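Local coordinates for protein peptide methionine sulfoxide reductase msrA/msrB (Neisseria meningitidis, PDB 3BQG) that probably reduces methionine sulfoxide in proteins back to methionine, passing through a sulfenic acid intermediate, at residues A[3-8]-A[58-63]; A[28-33]-A[135-140]; A[33-38]-A[130-135]. The protein carries 1 engineered substitution. All coordinates share one frame; numbering follows the deposited sequence.

Contact 1: residues A[3-8]-A[58-63]; sequences TRTIYL and KVTYDA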
# COMPACT_ATOMS: atom_id res chain seq x y z
N THR A 3 9.53 5.53 -15.28
CA THR A 3 8.67 5.18 -14.16
C THR A 3 9.03 3.82 -13.56
O THR A 3 9.65 2.98 -14.22
CB THR A 3 7.19 5.14 -14.58
OG1 THR A 3 6.97 4.07 -15.51
CG2 THR A 3 6.78 6.45 -15.23
N ARG A 4 8.65 3.64 -12.31
CA ARG A 4 8.87 2.40 -11.58
C ARG A 4 7.59 2.12 -10.81
O ARG A 4 6.81 3.05 -10.54
CB ARG A 4 10.03 2.54 -10.60
CG ARG A 4 11.40 2.45 -11.22
CD ARG A 4 12.37 3.23 -10.35
NE ARG A 4 13.76 2.93 -10.64
CZ ARG A 4 14.78 3.62 -10.14
NH1 ARG A 4 16.03 3.28 -10.44
NH2 ARG A 4 14.56 4.66 -9.35
N THR A 5 7.37 0.87 -10.44
CA THR A 5 6.18 0.49 -9.71
C THR A 5 6.49 -0.31 -8.45
O THR A 5 7.45 -1.08 -8.41
CB THR A 5 5.23 -0.34 -10.60
OG1 THR A 5 4.80 0.46 -11.70
CG2 THR A 5 4.01 -0.81 -9.81
N ILE A 6 5.67 -0.12 -7.42
CA ILE A 6 5.82 -0.84 -6.16
C ILE A 6 4.40 -1.09 -5.65
O ILE A 6 3.50 -0.28 -5.87
CB ILE A 6 6.68 -0.03 -5.13
CG1 ILE A 6 7.02 -0.91 -3.93
CG2 ILE A 6 5.94 1.22 -4.68
CD1 ILE A 6 7.83 -2.13 -4.27
N TYR A 7 4.21 -2.22 -4.98
CA TYR A 7 2.89 -2.61 -4.46
C TYR A 7 2.84 -2.46 -2.94
O TYR A 7 3.61 -3.09 -2.22
CB TYR A 7 2.60 -4.05 -4.88
CG TYR A 7 2.53 -4.22 -6.39
CD1 TYR A 7 1.29 -4.31 -7.04
CD2 TYR A 7 3.69 -4.28 -7.16
CE1 TYR A 7 1.22 -4.46 -8.43
CE2 TYR A 7 3.63 -4.43 -8.55
CZ TYR A 7 2.39 -4.52 -9.18
OH TYR A 7 2.33 -4.67 -10.55
N LEU A 8 1.91 -1.64 -2.47
CA LEU A 8 1.80 -1.35 -1.04
C LEU A 8 0.47 -1.74 -0.39
O LEU A 8 -0.59 -1.30 -0.83
CB LEU A 8 2.02 0.15 -0.81
CG LEU A 8 3.26 0.76 -1.48
CD1 LEU A 8 3.22 2.27 -1.34
CD2 LEU A 8 4.53 0.18 -0.85
N LYS A 58 -1.20 -0.40 -6.19
CA LYS A 58 -0.07 -0.47 -7.11
C LYS A 58 0.31 0.98 -7.40
O LYS A 58 -0.43 1.71 -8.05
CB LYS A 58 -0.49 -1.18 -8.41
CG LYS A 58 0.58 -1.22 -9.50
CD LYS A 58 0.10 -1.99 -10.73
CE LYS A 58 -0.97 -1.24 -11.51
NZ LYS A 58 -0.43 -0.09 -12.32
N VAL A 59 1.48 1.39 -6.91
CA VAL A 59 1.94 2.76 -7.08
C VAL A 59 3.00 2.90 -8.17
O VAL A 59 4.04 2.25 -8.13
CB VAL A 59 2.54 3.31 -5.77
CG1 VAL A 59 3.00 4.76 -5.96
CG2 VAL A 59 1.50 3.23 -4.65
N THR A 60 2.71 3.76 -9.15
CA THR A 60 3.63 4.03 -10.24
C THR A 60 4.16 5.43 -10.00
O THR A 60 3.39 6.38 -9.89
CB THR A 60 2.93 3.97 -11.61
OG1 THR A 60 2.40 2.65 -11.82
CG2 THR A 60 3.90 4.31 -12.74
N TYR A 61 5.48 5.57 -9.92
CA TYR A 61 6.08 6.87 -9.67
C TYR A 61 7.15 7.25 -10.67
O TYR A 61 7.69 6.41 -11.39
CB TYR A 61 6.64 6.91 -8.24
CG TYR A 61 7.66 5.82 -7.94
CD1 TYR A 61 9.03 6.08 -7.98
CD2 TYR A 61 7.24 4.52 -7.63
CE1 TYR A 61 9.97 5.08 -7.71
CE2 TYR A 61 8.17 3.51 -7.36
CZ TYR A 61 9.53 3.79 -7.40
OH TYR A 61 10.43 2.79 -7.13
N ASP A 62 7.45 8.55 -10.72
CA ASP A 62 8.46 9.09 -11.61
C ASP A 62 9.82 8.80 -10.97
O ASP A 62 10.18 9.43 -9.98
CB ASP A 62 8.27 10.60 -11.77
CG ASP A 62 9.20 11.20 -12.81
OD1 ASP A 62 10.39 10.81 -12.85
OD2 ASP A 62 8.73 12.07 -13.59
N ALA A 63 10.54 7.85 -11.54
CA ALA A 63 11.85 7.46 -11.02
C ALA A 63 12.83 8.62 -10.91
O ALA A 63 13.81 8.55 -10.16
CB ALA A 63 12.44 6.35 -11.88
O HOH W 1 9.65 0.26 -7.36
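Tyr61 lays one face of its ring over the backbone of Arg4, with Arg4 CA above that face and Arg4 CB 3.5 Å from Tyr61 CZ. CG of Tyr61 lies between its own N and carbonyl carbon (chi1 57°), and the ring reaches back over the partner strand. Its hydroxyl donates to a water that in turn donates to Thr5 O. On this same side Ile6 CG2 rests 4.1 Å from Val59 CB, and Leu8 CD1 touches Val59 CG2; helix 68-78 covers this buried layer, meeting Ile6, Leu8 and Tyr61. Strands 3-10 and 54-62 are antiparallel neighbours in the middle of the mixed sheet of the MsrA alpha/beta fold, and the first of them leads to Cys12, the residue carrying the sulfenic acid. Two hydrogen-bonded pairs, Arg4 with Tyr61 and Ile6 with Val59, zip them together, the shortest bond being Val59 N to Ile6 O at 2.8 Å. The opposite face, with Thr3, Thr5, Tyr7, Lys58 and Thr60, is more open to solvent. There Thr5 OG1 and Thr60 OG1 share a long 3.3 Å hydrogen bond, while Lys58 runs alongside the Tyr7 ring with CG 3.5 Å from Tyr7 CE1. One tight spot breaks this looser layer, where Lys58 CG presses on Thr5 CG2 at 3.5 Å. At the exposed end Arg4, extended from CG to NE, brings CD within 3.5 Å of Ala63 CB.

Contact 2: residues A[28-33]-A[135-140]; sequences DAVSGY and FYDAEE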
# COMPACT_ATOMS: atom_id res chain seq x y z
N ASP A 28 0.42 7.41 -10.96
CA ASP A 28 -0.76 6.55 -10.94
C ASP A 28 -0.79 5.72 -9.65
O ASP A 28 0.25 5.39 -9.09
CB ASP A 28 -0.75 5.61 -12.15
CG ASP A 28 -2.13 5.02 -12.45
OD1 ASP A 28 -2.20 4.07 -13.26
OD2 ASP A 28 -3.14 5.50 -11.90
N ALA A 29 -2.00 5.40 -9.20
CA ALA A 29 -2.20 4.59 -8.00
C ALA A 29 -3.47 3.79 -8.24
O ALA A 29 -4.57 4.35 -8.29
CB ALA A 29 -2.35 5.48 -6.77
N VAL A 30 -3.30 2.48 -8.41
CA VAL A 30 -4.41 1.57 -8.68
C VAL A 30 -4.67 0.60 -7.53
O VAL A 30 -3.78 -0.12 -7.10
CB VAL A 30 -4.12 0.74 -9.96
CG1 VAL A 30 -5.23 -0.27 -10.21
CG2 VAL A 30 -3.97 1.67 -11.15
N SER A 31 -5.90 0.60 -7.03
CA SER A 31 -6.27 -0.29 -5.94
C SER A 31 -6.56 -1.68 -6.49
O SER A 31 -7.13 -1.83 -7.57
CB SER A 31 -7.50 0.24 -5.19
OG SER A 31 -7.18 1.39 -4.42
N GLY A 32 -6.17 -2.70 -5.73
CA GLY A 32 -6.39 -4.07 -6.17
C GLY A 32 -6.20 -5.09 -5.06
O GLY A 32 -6.06 -4.74 -3.89
N TYR A 33 -6.17 -6.36 -5.45
CA TYR A 33 -6.03 -7.48 -4.52
C TYR A 33 -4.74 -8.22 -4.84
O TYR A 33 -4.56 -8.70 -5.96
CB TYR A 33 -7.23 -8.41 -4.70
CG TYR A 33 -8.53 -7.64 -4.77
CD1 TYR A 33 -9.04 -6.99 -3.65
CD2 TYR A 33 -9.25 -7.54 -5.97
CE1 TYR A 33 -10.21 -6.25 -3.71
CE2 TYR A 33 -10.43 -6.80 -6.05
CZ TYR A 33 -10.90 -6.16 -4.91
OH TYR A 33 -12.07 -5.44 -4.95
N PHE A 135 -1.48 -9.81 -8.65
CA PHE A 135 -2.18 -8.56 -8.41
C PHE A 135 -3.31 -8.44 -9.41
O PHE A 135 -3.10 -8.65 -10.61
CB PHE A 135 -1.27 -7.34 -8.56
CG PHE A 135 -1.97 -6.04 -8.29
CD1 PHE A 135 -2.14 -5.57 -6.99
CD2 PHE A 135 -2.51 -5.30 -9.34
CE1 PHE A 135 -2.83 -4.39 -6.73
CE2 PHE A 135 -3.21 -4.11 -9.10
CZ PHE A 135 -3.37 -3.65 -7.79
N TYR A 136 -4.49 -8.10 -8.92
CA TYR A 136 -5.67 -7.94 -9.76
C TYR A 136 -6.37 -6.63 -9.39
O TYR A 136 -6.67 -6.40 -8.21
CB TYR A 136 -6.61 -9.12 -9.54
CG TYR A 136 -5.94 -10.45 -9.78
CD1 TYR A 136 -5.74 -10.94 -11.08
CD2 TYR A 136 -5.43 -11.20 -8.72
CE1 TYR A 136 -5.06 -12.13 -11.31
CE2 TYR A 136 -4.74 -12.40 -8.94
CZ TYR A 136 -4.56 -12.85 -10.24
OH TYR A 136 -3.88 -14.03 -10.46
N ASP A 137 -6.62 -5.78 -10.38
CA ASP A 137 -7.29 -4.49 -10.17
C ASP A 137 -8.66 -4.64 -9.51
O ASP A 137 -9.40 -5.57 -9.84
CB ASP A 137 -7.52 -3.77 -11.51
CG ASP A 137 -6.23 -3.37 -12.20
OD1 ASP A 137 -5.14 -3.76 -11.73
OD2 ASP A 137 -6.33 -2.67 -13.22
N ALA A 138 -8.99 -3.73 -8.61
CA ALA A 138 -10.29 -3.75 -7.95
C ALA A 138 -11.30 -3.19 -8.94
O ALA A 138 -10.92 -2.57 -9.94
CB ALA A 138 -10.26 -2.88 -6.70
N GLU A 139 -12.58 -3.43 -8.68
CA GLU A 139 -13.65 -2.93 -9.56
C GLU A 139 -13.57 -1.42 -9.72
O GLU A 139 -13.01 -0.72 -8.87
CB GLU A 139 -15.02 -3.34 -9.00
CG GLU A 139 -15.24 -4.85 -8.97
CD GLU A 139 -14.70 -5.51 -7.71
OE1 GLU A 139 -13.69 -5.02 -7.15
OE2 GLU A 139 -15.28 -6.54 -7.30
N GLU A 140 -14.13 -0.92 -10.82
CA GLU A 140 -14.10 0.51 -11.11
C GLU A 140 -14.65 1.40 -10.00
O GLU A 140 -14.11 2.48 -9.74
CB GLU A 140 -14.84 0.78 -12.43
CG GLU A 140 -15.15 2.24 -12.73
CD GLU A 140 -16.51 2.67 -12.17
OE1 GLU A 140 -17.51 1.96 -12.44
OE2 GLU A 140 -16.57 3.71 -11.48
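This is a short antiparallel strand pairing at the edge of the central sheet, where Tyr33 and Tyr136 form a hydrogen-bonded pair and the outermost strand 135-137 joins strand 26-34 before the chain turns off toward Glu139. Tyr33 N gives its hydrogen to Tyr136 O at 2.8 Å, and Tyr136 N returns a bond to Tyr33 O. Beyond the strand, Ala138 N binds Ser31 O at 2.9 Å in a straight bond (167°), extending the grip past Gly32 and Asp137, a non-hydrogen-bonded pair with CA atoms 4.1 Å apart. Gly32, without a side chain, packs its CA directly against Tyr136 O and the Phe135 ring, whose CZ is 3.5 Å from Gly32 CA. On the other side the Tyr33 side chain meets that of Glu139 at about a right angle. Its hydroxyl donates to the syn lone pair of Glu139 OE1 at 2.8 Å, the oxygen lying in the ring plane while the carboxylate stands at about 89° to it. Ala138 CB packs 3.6 Å from the same Tyr33 OH. Glu139 is held a second time, since its OE2 accepts from Tyr43 N at the start of helix 43-48. That helix also covers Tyr33 through Tyr43 and Val46, while helix 14-21 lies against Ala29 and Ser31, and strand 54-62 flanks strand 26-34 on its inner side.

Contact 3: residues A[33-38]-A[130-135]; sequences YANGNT and EPLKNF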
# COMPACT_ATOMS: atom_id res chain seq x y z
N TYR A 33 -6.17 -6.36 -5.45
CA TYR A 33 -6.03 -7.48 -4.52
C TYR A 33 -4.74 -8.22 -4.84
O TYR A 33 -4.56 -8.70 -5.96
CB TYR A 33 -7.23 -8.41 -4.70
CG TYR A 33 -8.53 -7.64 -4.77
CD1 TYR A 33 -9.04 -6.99 -3.65
CD2 TYR A 33 -9.25 -7.54 -5.97
CE1 TYR A 33 -10.21 -6.25 -3.71
CE2 TYR A 33 -10.43 -6.80 -6.05
CZ TYR A 33 -10.90 -6.16 -4.91
OH TYR A 33 -12.07 -5.44 -4.95
N ALA A 34 -3.85 -8.34 -3.85
CA ALA A 34 -2.56 -8.97 -4.08
C ALA A 34 -2.22 -10.17 -3.21
O ALA A 34 -2.71 -10.30 -2.09
CB ALA A 34 -1.46 -7.93 -3.94
N ASN A 35 -1.35 -11.02 -3.75
CA ASN A 35 -0.87 -12.21 -3.06
C ASN A 35 -1.94 -13.04 -2.38
O ASN A 35 -1.86 -13.35 -1.19
CB ASN A 35 0.21 -11.81 -2.04
CG ASN A 35 1.52 -11.39 -2.71
OD1 ASN A 35 1.57 -11.15 -3.92
ND2 ASN A 35 2.58 -11.30 -1.92
N GLY A 36 -2.96 -13.40 -3.16
CA GLY A 36 -4.03 -14.23 -2.64
C GLY A 36 -3.81 -15.63 -3.18
O GLY A 36 -2.80 -15.91 -3.82
N ASN A 37 -4.78 -16.51 -2.95
CA ASN A 37 -4.67 -17.89 -3.39
C ASN A 37 -5.39 -18.16 -4.70
O ASN A 37 -5.29 -19.25 -5.26
CB ASN A 37 -5.22 -18.81 -2.30
CG ASN A 37 -4.47 -18.68 -1.00
OD1 ASN A 37 -5.05 -18.76 0.08
ND2 ASN A 37 -3.16 -18.49 -1.09
N THR A 38 -6.12 -17.17 -5.19
CA THR A 38 -6.87 -17.34 -6.42
C THR A 38 -6.59 -16.24 -7.43
O THR A 38 -6.00 -15.21 -7.09
CB THR A 38 -8.38 -17.35 -6.15
OG1 THR A 38 -8.80 -16.04 -5.75
CG2 THR A 38 -8.71 -18.32 -5.03
N GLU A 130 7.98 -9.22 0.44
CA GLU A 130 8.13 -10.39 -0.41
C GLU A 130 7.73 -10.11 -1.85
O GLU A 130 7.09 -9.09 -2.14
CB GLU A 130 7.30 -11.54 0.17
CG GLU A 130 5.80 -11.31 0.09
CD GLU A 130 5.01 -12.34 0.88
OE1 GLU A 130 3.85 -12.61 0.52
OE2 GLU A 130 5.55 -12.87 1.88
N PRO A 131 8.09 -11.00 -2.78
CA PRO A 131 7.75 -10.79 -4.19
C PRO A 131 6.24 -10.67 -4.41
O PRO A 131 5.45 -11.22 -3.65
CB PRO A 131 8.30 -12.05 -4.88
CG PRO A 131 9.38 -12.53 -3.95
CD PRO A 131 8.76 -12.30 -2.60
N LEU A 132 5.86 -9.92 -5.44
CA LEU A 132 4.45 -9.80 -5.78
C LEU A 132 4.14 -11.10 -6.50
O LEU A 132 4.72 -11.38 -7.56
CB LEU A 132 4.19 -8.63 -6.72
CG LEU A 132 2.74 -8.57 -7.22
CD1 LEU A 132 1.86 -7.85 -6.20
CD2 LEU A 132 2.67 -7.87 -8.56
N LYS A 133 3.25 -11.91 -5.93
CA LYS A 133 2.89 -13.19 -6.53
C LYS A 133 1.76 -13.00 -7.54
O LYS A 133 1.76 -13.59 -8.62
CB LYS A 133 2.45 -14.16 -5.44
CG LYS A 133 3.57 -14.62 -4.50
CD LYS A 133 3.02 -15.22 -3.22
CE LYS A 133 1.80 -16.12 -3.46
NZ LYS A 133 0.55 -15.35 -3.78
N ASN A 134 0.80 -12.16 -7.17
CA ASN A 134 -0.32 -11.86 -8.05
C ASN A 134 -0.99 -10.55 -7.65
O ASN A 134 -1.03 -10.19 -6.47
CB ASN A 134 -1.33 -13.02 -8.04
CG ASN A 134 -1.85 -13.34 -6.65
OD1 ASN A 134 -2.77 -12.70 -6.15
ND2 ASN A 134 -1.24 -14.33 -6.01
N PHE A 135 -1.48 -9.81 -8.65
CA PHE A 135 -2.18 -8.56 -8.41
C PHE A 135 -3.31 -8.44 -9.41
O PHE A 135 -3.10 -8.65 -10.61
CB PHE A 135 -1.27 -7.34 -8.56
CG PHE A 135 -1.97 -6.04 -8.29
CD1 PHE A 135 -2.14 -5.57 -6.99
CD2 PHE A 135 -2.51 -5.30 -9.34
CE1 PHE A 135 -2.83 -4.39 -6.73
CE2 PHE A 135 -3.21 -4.11 -9.10
CZ PHE A 135 -3.37 -3.65 -7.79
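Asn35 OD1 takes the backbone N-H of Lys133 at 2.7 Å, in a nearly straight bond (160°) whose donor is tilted from the amide plane, and adds a weak bond from Asn134 N. One side-chain oxygen thus takes two successive backbone N-H groups, the second only weakly. The other branch, ND2, makes two weak bonds, to Glu130 OE1 at 3.0 Å and to Pro131 O; the amide and the Glu130 carboxylate lie nearly coplanar as the two side chains slide past each other in opposite directions. Asn35 itself has a left-handed helical backbone, phi and psi near 50°, which turns the chain out of strand 26-34 while its N still binds Asn134 O at 2.9 Å. Asn134 answers with its own amide. With CG between N and carbonyl carbon (chi1 57°), the amide meets Gly36 with both its polar atoms: OD1 accepts from Gly36 N on a lone pair at 3.1 Å, and ND2 donates to Gly36 O at the same length. Lys133 NZ adds a weak bond to that oxygen. The apolar part is small, with Ala34 CB at the edge of the Phe135 ring, 3.9 Å from CD1, and 4.0 Å from Leu132 CD1. Segment 130-135 links strand 128-131 to strand 135-137, the two outermost strands of the sheet. It passes strand 97-101, where Tyr100 touches Asn35, Glu130 and Leu132, while Ala34 and Phe135 lie against Thr56 of strand 54-62.

How the contacts relate
All three contacts belong to one mixed sheet, and each is partly buried. Contact 1 joins central strands and has an apolar face under a helix; contacts 2 and 3 share Tyr33 and Phe135 and follow strand 26-34 from pairing at the sheet edge into the loop beyond. Lys58 N and Val30 O, 2.7 Å apart and probably hydrogen-bonded, tie contact 1 to contact 2 across neighbouring strands. The Tyr7 ring meets Phe135 and Leu132, so that the more open face of contact 1 is partly covered by residues of the other two. The chemistry shifts accordingly: regular backbone pairing in contact 1, pairing plus a tyrosine-carboxylate bond in contact 2, and mostly asparagine side-chain amides in contact 3.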